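Long-range contact in uncharacterized HTH-type transcriptional regulator HI_0893 (Haemophilus influenzae, PDB 3QKX), which probably acts as a TetR-family transcription factor that binds cis-regulatory DNA through an N-terminal helix-turn-helix domain: residues A[14-18]-A[56-62]. Residues are numbered along the deposited sequence; the frame is centred on the assembly and turned at random.
Sequences FSATD and LEQFAHR
Asp18 OD2 takes two N-H groups from the guanidinium of Arg62: NH1 at 2.7 Å in a nearly straight salt-bridge bond (171°), and NH2 in a weak one at 3.4 Å. NH1 comes from above the carboxylate plane, whereas OD2 sits in the guanidinium plane. Arg62 gets there with CG anti to its backbone N (chi1 168°) and a bend at chi2, which carry its chain along Phe14. CB of Arg62 lies over one face of the Phe14 ring, and CB of Phe14 in turn rests on a guanidinium face, 3.4 Å from NE. Next to this, the Phe59 ring receives CG2 of Thr17 over its centre, a CH-pi contact 3.6 Å from the centroid. Phe14 O and Asp18 OD1 approach that ring's edge, and CD1 of Phe14 meets CD1 of Phe59 at 3.8 Å. Segments 14-18 and 56-62, on helices 6-23 and 52-72 of the TetR-type DNA-binding domain, lie almost at right angles (93°). Tyr109 OH is hydrogen-bonded to Asp18 OD1, and Glu11 forms a salt bridge with Arg62 NH2. Between two acids of helix 6-23 the arginine probably stays charged, and the buried carboxylate ties that helix to helix 100-109, consistent with a link between DNA-binding and C-terminal parts.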
# COMPACT_ATOMS: atom_id res chain seq x y z
N PHE A 14 18.52 -14.42 -4.84
CA PHE A 14 17.25 -13.74 -4.57
C PHE A 14 17.40 -12.70 -3.45
O PHE A 14 16.93 -11.58 -3.58
CB PHE A 14 16.13 -14.73 -4.22
CG PHE A 14 15.69 -15.62 -5.37
CD1 PHE A 14 15.54 -15.13 -6.67
CD2 PHE A 14 15.37 -16.95 -5.13
CE1 PHE A 14 15.13 -15.97 -7.69
CE2 PHE A 14 14.94 -17.79 -6.15
CZ PHE A 14 14.82 -17.30 -7.43
N SER A 15 18.07 -13.10 -2.37
CA SER A 15 18.45 -12.20 -1.29
C SER A 15 19.14 -10.93 -1.81
O SER A 15 18.85 -9.84 -1.36
CB SER A 15 19.38 -12.93 -0.32
OG SER A 15 20.03 -12.03 0.57
N ALA A 16 20.06 -11.11 -2.74
CA ALA A 16 20.78 -10.00 -3.35
C ALA A 16 19.88 -9.18 -4.25
O ALA A 16 20.09 -8.01 -4.39
CB ALA A 16 22.01 -10.53 -4.15
N THR A 17 18.90 -9.81 -4.89
CA THR A 17 17.93 -9.09 -5.72
C THR A 17 17.15 -8.08 -4.88
O THR A 17 17.01 -6.92 -5.27
CB THR A 17 16.94 -10.05 -6.42
OG1 THR A 17 17.61 -10.79 -7.43
CG2 THR A 17 15.77 -9.26 -7.05
N ASP A 18 16.67 -8.53 -3.72
CA ASP A 18 16.04 -7.64 -2.75
C ASP A 18 16.88 -6.40 -2.46
O ASP A 18 16.40 -5.28 -2.60
CB ASP A 18 15.80 -8.39 -1.44
CG ASP A 18 14.42 -8.97 -1.35
OD1 ASP A 18 13.43 -8.27 -1.65
OD2 ASP A 18 14.32 -10.13 -0.91
N LEU A 56 13.44 -12.41 -12.52
CA LEU A 56 12.39 -11.70 -11.77
C LEU A 56 11.07 -12.50 -11.66
O LEU A 56 10.35 -12.33 -10.68
CB LEU A 56 12.15 -10.32 -12.38
CG LEU A 56 13.31 -9.31 -12.36
CD1 LEU A 56 12.82 -7.95 -12.88
CD2 LEU A 56 13.93 -9.14 -10.99
N GLU A 57 10.78 -13.37 -12.64
CA GLU A 57 9.65 -14.31 -12.54
C GLU A 57 9.80 -15.23 -11.33
O GLU A 57 8.91 -15.30 -10.49
CB GLU A 57 9.50 -15.18 -13.81
CG GLU A 57 8.96 -14.44 -15.04
CD GLU A 57 8.13 -15.33 -15.98
OE1 GLU A 57 7.02 -15.75 -15.59
OE2 GLU A 57 8.59 -15.58 -17.12
N GLN A 58 10.92 -15.95 -11.27
CA GLN A 58 11.18 -16.89 -10.16
C GLN A 58 11.26 -16.17 -8.81
O GLN A 58 10.80 -16.70 -7.80
CB GLN A 58 12.45 -17.71 -10.42
CG GLN A 58 12.30 -18.77 -11.52
CD GLN A 58 13.57 -19.63 -11.72
OE1 GLN A 58 14.24 -20.01 -10.75
NE2 GLN A 58 13.89 -19.93 -12.98
N PHE A 59 11.83 -14.96 -8.82
CA PHE A 59 11.89 -14.12 -7.64
C PHE A 59 10.50 -13.81 -7.11
O PHE A 59 10.26 -13.92 -5.90
CB PHE A 59 12.63 -12.82 -7.97
CG PHE A 59 12.69 -11.83 -6.83
CD1 PHE A 59 13.59 -12.00 -5.80
CD2 PHE A 59 11.87 -10.73 -6.82
CE1 PHE A 59 13.69 -11.07 -4.77
CE2 PHE A 59 11.94 -9.80 -5.79
CZ PHE A 59 12.86 -9.97 -4.76
N ALA A 60 9.59 -13.42 -8.00
CA ALA A 60 8.18 -13.22 -7.66
C ALA A 60 7.62 -14.42 -6.92
O ALA A 60 7.08 -14.27 -5.83
CB ALA A 60 7.35 -12.96 -8.92
N HIS A 61 7.80 -15.61 -7.50
CA HIS A 61 7.32 -16.86 -6.89
C HIS A 61 7.90 -17.09 -5.50
O HIS A 61 7.21 -17.53 -4.60
CB HIS A 61 7.64 -18.07 -7.77
CG HIS A 61 6.64 -18.31 -8.85
ND1 HIS A 61 5.37 -18.79 -8.60
CD2 HIS A 61 6.71 -18.14 -10.20
CE1 HIS A 61 4.70 -18.90 -9.73
NE2 HIS A 61 5.50 -18.52 -10.72
N ARG A 62 9.18 -16.78 -5.37
CA ARG A 62 9.89 -16.87 -4.09
C ARG A 62 9.32 -15.87 -3.11
O ARG A 62 9.23 -16.18 -1.92
CB ARG A 62 11.40 -16.68 -4.31
CG ARG A 62 12.26 -16.45 -3.06
CD ARG A 62 12.55 -14.99 -2.87
NE ARG A 62 13.62 -14.75 -1.90
CZ ARG A 62 13.99 -13.54 -1.49
NH1 ARG A 62 13.36 -12.44 -1.92
NH2 ARG A 62 14.98 -13.41 -0.63